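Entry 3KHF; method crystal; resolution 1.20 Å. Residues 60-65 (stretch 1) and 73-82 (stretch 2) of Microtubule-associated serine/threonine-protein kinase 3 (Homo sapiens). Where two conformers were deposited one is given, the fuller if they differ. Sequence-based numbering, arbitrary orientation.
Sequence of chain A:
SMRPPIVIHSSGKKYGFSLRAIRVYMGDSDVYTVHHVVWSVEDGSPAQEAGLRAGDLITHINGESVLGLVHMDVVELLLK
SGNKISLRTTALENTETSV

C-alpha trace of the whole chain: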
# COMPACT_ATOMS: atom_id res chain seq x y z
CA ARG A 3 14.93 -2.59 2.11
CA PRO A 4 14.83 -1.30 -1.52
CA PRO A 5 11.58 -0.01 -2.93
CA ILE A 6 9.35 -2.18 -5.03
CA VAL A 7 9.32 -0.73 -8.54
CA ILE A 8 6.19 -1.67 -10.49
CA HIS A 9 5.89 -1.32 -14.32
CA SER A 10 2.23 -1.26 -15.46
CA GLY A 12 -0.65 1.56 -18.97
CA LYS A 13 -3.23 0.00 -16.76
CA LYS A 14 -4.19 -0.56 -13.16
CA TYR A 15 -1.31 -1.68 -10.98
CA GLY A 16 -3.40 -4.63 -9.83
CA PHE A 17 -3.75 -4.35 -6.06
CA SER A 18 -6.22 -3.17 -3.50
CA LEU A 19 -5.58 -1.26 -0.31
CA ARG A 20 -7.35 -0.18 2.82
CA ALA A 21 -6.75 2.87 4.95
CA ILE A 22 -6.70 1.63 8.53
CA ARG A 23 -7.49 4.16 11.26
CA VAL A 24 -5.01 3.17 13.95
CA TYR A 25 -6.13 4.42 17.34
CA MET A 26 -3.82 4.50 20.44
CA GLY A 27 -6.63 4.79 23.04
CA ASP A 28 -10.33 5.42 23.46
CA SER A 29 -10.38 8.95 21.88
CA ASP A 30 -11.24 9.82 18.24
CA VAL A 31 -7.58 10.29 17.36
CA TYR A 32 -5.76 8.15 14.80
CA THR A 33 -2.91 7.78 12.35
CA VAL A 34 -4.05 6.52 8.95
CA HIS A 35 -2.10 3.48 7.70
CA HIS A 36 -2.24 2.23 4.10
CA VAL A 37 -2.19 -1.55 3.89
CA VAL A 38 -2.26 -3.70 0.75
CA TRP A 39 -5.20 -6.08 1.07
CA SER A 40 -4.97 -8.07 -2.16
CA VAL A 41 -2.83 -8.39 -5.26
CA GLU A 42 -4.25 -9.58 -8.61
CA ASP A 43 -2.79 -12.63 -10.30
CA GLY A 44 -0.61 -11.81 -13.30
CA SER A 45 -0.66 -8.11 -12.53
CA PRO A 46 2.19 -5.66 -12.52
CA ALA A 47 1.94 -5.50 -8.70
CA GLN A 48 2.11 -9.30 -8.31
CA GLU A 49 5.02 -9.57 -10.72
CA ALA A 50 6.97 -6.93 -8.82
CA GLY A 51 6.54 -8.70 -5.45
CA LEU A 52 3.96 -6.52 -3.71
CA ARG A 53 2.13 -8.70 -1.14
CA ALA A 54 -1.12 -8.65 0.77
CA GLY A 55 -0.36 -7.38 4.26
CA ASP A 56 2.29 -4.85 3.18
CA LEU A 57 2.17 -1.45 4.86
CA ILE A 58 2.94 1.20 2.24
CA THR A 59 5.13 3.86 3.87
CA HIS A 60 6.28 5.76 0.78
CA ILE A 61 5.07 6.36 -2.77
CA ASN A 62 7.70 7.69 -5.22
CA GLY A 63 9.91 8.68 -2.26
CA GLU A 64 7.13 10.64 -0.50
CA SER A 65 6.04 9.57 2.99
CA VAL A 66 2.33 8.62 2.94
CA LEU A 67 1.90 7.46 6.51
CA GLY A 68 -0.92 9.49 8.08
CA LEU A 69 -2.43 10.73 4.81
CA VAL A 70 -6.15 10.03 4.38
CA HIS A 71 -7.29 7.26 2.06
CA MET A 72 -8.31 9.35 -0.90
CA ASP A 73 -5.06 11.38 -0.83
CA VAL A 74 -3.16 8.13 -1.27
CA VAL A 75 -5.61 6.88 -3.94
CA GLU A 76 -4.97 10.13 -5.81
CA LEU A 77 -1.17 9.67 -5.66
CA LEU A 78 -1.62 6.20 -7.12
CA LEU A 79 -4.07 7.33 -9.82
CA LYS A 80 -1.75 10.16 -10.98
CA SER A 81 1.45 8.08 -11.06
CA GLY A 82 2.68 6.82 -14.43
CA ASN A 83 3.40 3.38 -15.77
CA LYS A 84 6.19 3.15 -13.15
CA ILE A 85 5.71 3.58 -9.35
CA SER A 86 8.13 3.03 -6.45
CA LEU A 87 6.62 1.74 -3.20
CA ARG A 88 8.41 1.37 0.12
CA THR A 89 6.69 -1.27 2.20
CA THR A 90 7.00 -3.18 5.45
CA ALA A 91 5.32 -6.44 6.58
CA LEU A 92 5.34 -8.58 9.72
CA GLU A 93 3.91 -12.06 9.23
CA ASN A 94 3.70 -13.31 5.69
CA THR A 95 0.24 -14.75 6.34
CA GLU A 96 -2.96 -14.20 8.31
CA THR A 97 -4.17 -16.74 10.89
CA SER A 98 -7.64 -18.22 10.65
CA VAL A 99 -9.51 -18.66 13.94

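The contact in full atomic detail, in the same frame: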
# COMPACT_ATOMS: atom_id res chain seq x y z
N HIS A 60 5.85 4.71 1.70
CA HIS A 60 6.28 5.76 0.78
C HIS A 60 5.82 5.43 -0.63
O HIS A 60 5.82 4.27 -1.03
CB HIS A 60 7.81 5.98 0.76
CG HIS A 60 8.41 6.32 2.09
ND1 HIS A 60 8.51 5.41 3.12
CD2 HIS A 60 9.00 7.46 2.52
CE1 HIS A 60 9.10 5.99 4.15
NE2 HIS A 60 9.41 7.23 3.81
N ILE A 61 5.44 6.47 -1.37
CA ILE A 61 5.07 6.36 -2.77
C ILE A 61 5.96 7.35 -3.53
O ILE A 61 5.93 8.57 -3.26
CB ILE A 61 3.58 6.65 -3.02
CG1 ILE A 61 2.72 5.61 -2.31
CG2 ILE A 61 3.29 6.70 -4.50
CD1 ILE A 61 1.19 5.86 -2.42
N ASN A 62 6.78 6.86 -4.46
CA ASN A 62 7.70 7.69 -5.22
C ASN A 62 8.55 8.57 -4.32
O ASN A 62 8.79 9.75 -4.62
CB ASN A 62 6.93 8.48 -6.28
CG ASN A 62 6.28 7.57 -7.29
OD1 ASN A 62 6.85 6.51 -7.61
ND2 ASN A 62 5.10 7.94 -7.78
N GLY A 63 9.02 8.00 -3.20
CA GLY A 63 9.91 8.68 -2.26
C GLY A 63 9.23 9.55 -1.21
O GLY A 63 9.88 10.01 -0.26
N GLU A 64 7.93 9.77 -1.37
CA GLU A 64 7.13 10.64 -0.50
C GLU A 64 6.53 9.80 0.63
O GLU A 64 5.85 8.80 0.36
CB GLU A 64 6.00 11.30 -1.32
CG GLU A 64 5.02 12.20 -0.53
CD GLU A 64 3.91 12.86 -1.39
OE1 GLU A 64 3.01 13.52 -0.79
OE2 GLU A 64 3.93 12.76 -2.64
N SER A 65 6.73 10.21 1.88
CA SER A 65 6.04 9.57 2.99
C SER A 65 4.51 9.71 2.86
O SER A 65 4.00 10.81 2.64
CB SER A 65 6.47 10.23 4.30
OG SER A 65 5.88 9.60 5.41
N ASP A 73 -6.32 10.72 -0.44
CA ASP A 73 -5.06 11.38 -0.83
C ASP A 73 -4.07 10.36 -1.39
O ASP A 73 -3.37 10.64 -2.36
CB ASP A 73 -4.45 12.16 0.33
CG ASP A 73 -5.18 13.48 0.63
OD1 ASP A 73 -6.16 13.82 -0.06
OD2 ASP A 73 -4.73 14.16 1.58
N VAL A 74 -4.02 9.18 -0.78
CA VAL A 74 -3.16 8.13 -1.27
C VAL A 74 -3.70 7.54 -2.59
O VAL A 74 -2.94 7.31 -3.52
CB VAL A 74 -2.95 7.06 -0.16
CG1 VAL A 74 -2.30 5.82 -0.74
CG2 VAL A 74 -2.13 7.65 0.96
N VAL A 75 -5.01 7.33 -2.69
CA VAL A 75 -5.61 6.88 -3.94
C VAL A 75 -5.24 7.86 -5.06
O VAL A 75 -4.85 7.45 -6.15
CB VAL A 75 -7.13 6.64 -3.80
CG1 VAL A 75 -7.76 6.38 -5.15
CG2 VAL A 75 -7.39 5.50 -2.85
N GLU A 76 -5.31 9.16 -4.79
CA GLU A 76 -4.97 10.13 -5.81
C GLU A 76 -3.50 10.00 -6.25
O GLU A 76 -3.22 10.07 -7.44
CB GLU A 76 -5.24 11.55 -5.32
CG GLU A 76 -4.85 12.61 -6.33
CD GLU A 76 -4.91 14.01 -5.80
OE1 GLU A 76 -5.18 14.22 -4.61
OE2 GLU A 76 -4.64 14.93 -6.60
N LEU A 77 -2.58 9.83 -5.31
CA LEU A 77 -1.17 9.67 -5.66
C LEU A 77 -0.97 8.47 -6.56
O LEU A 77 -0.17 8.52 -7.51
CB LEU A 77 -0.30 9.48 -4.41
CG LEU A 77 -0.10 10.72 -3.53
CD1 LEU A 77 0.62 10.37 -2.23
CD2 LEU A 77 0.62 11.85 -4.29
N LEU A 78 -1.70 7.40 -6.29
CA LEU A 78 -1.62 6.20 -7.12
C LEU A 78 -2.23 6.44 -8.50
O LEU A 78 -1.65 6.09 -9.52
CB LEU A 78 -2.29 5.05 -6.40
CG LEU A 78 -1.57 4.57 -5.13
CD1 LEU A 78 -2.45 3.66 -4.24
CD2 LEU A 78 -0.28 3.86 -5.49
N LEU A 79 -3.41 7.04 -8.55
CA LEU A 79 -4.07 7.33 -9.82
C LEU A 79 -3.24 8.21 -10.75
O LEU A 79 -3.26 8.01 -11.95
CB LEU A 79 -5.43 8.00 -9.57
CG LEU A 79 -6.60 7.17 -9.03
CD1 LEU A 79 -7.80 8.09 -8.74
CD2 LEU A 79 -7.01 6.04 -9.97
N LYS A 80 -2.50 9.17 -10.19
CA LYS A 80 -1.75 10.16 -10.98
C LYS A 80 -0.31 9.74 -11.29
O LYS A 80 0.37 10.42 -12.06
CB LYS A 80 -1.74 11.51 -10.26
CG LYS A 80 -3.13 12.11 -10.11
N SER A 81 0.15 8.64 -10.71
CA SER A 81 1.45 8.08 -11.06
C SER A 81 1.44 7.52 -12.49
O SER A 81 0.38 7.27 -13.06
CB SER A 81 1.81 6.97 -10.08
OG SER A 81 2.14 7.53 -8.83
N GLY A 82 2.61 7.34 -13.07
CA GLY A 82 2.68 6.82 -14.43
C GLY A 82 2.69 5.31 -14.48
O GLY A 82 2.26 4.60 -13.54

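A tight β-turn can present a small set of side chains to a neighbouring helix, and residues 60-65 and 73-82 of the kinase MAST3 offer a compact example. Only 261 Å² is buried between the two stretches, both sides summed, yet the contact combines an apolar centre with a polar link between Asn-62 and Ser-81.

The apolar part is organised around Ile-61, a buried strand residue whose CA-to-CB bond points toward the helix. Its chi1 (m) and chi2 (t) extend the longer branch so that CD1 meets three helical side chains. CD1 of Ile-61 lies 3.9 Å from CG1 of Val-74 and 3.9 Å from CD2 of Leu-78, while CB of Leu-77 is slightly farther from the same methyl, at 4.4 Å. The spacing follows from helical periodicity: Val-74 and Leu-78 are one turn apart, joined by the backbone hydrogen bond from Leu-78 N to Val-74 O (3.0 Å), and Leu-77 lies between them in sequence. Val-74 and Leu-78 direct their CA-to-CB bonds sideways, although the end of Leu-78 comes nearer; Leu-77 points toward the turn. Val-75, by contrast, points away and takes no part.

Leu-77 also meets the aliphatic-polar margin of the contact. The extended side chain of Glu-64, with chi1 and chi2 both t, brings OE2 to within 3.8 Å of CD2 of Leu-77. This is a packing contact between a carboxylate oxygen and a methyl group, without a polar partner across the stretches.

The polar link joins Asn-62 to Ser-81. ND2 of Asn-62 donates a weak hydrogen bond to OG of Ser-81: the distance is 3.2 Å, but the N-H...acceptor angle of 122° is far from linear. The serine hydroxyl is itself a donor, from OG of Ser-81 to O of Leu-77 at 2.8 Å, so one oxygen connects the turn side chain to the helix backbone. OD1 of Asn-62 is satisfied elsewhere in the structure.

Two backbone hydrogen bonds within the first stretch join the residues that flank the turn. The type I' turn from Ile-61 to Glu-64 is closed by Glu-64 N to Ile-61 O (3.0 Å) and by Ile-61 N to Glu-64 O (2.9 Å). Asn-62 and Gly-63 occupy its central positions with positive phi values of 51° and 85°. The general lesson is that a short turn can set an apolar side chain against a helix while its polar neighbours meet the same helix and the loop residue Ser-81.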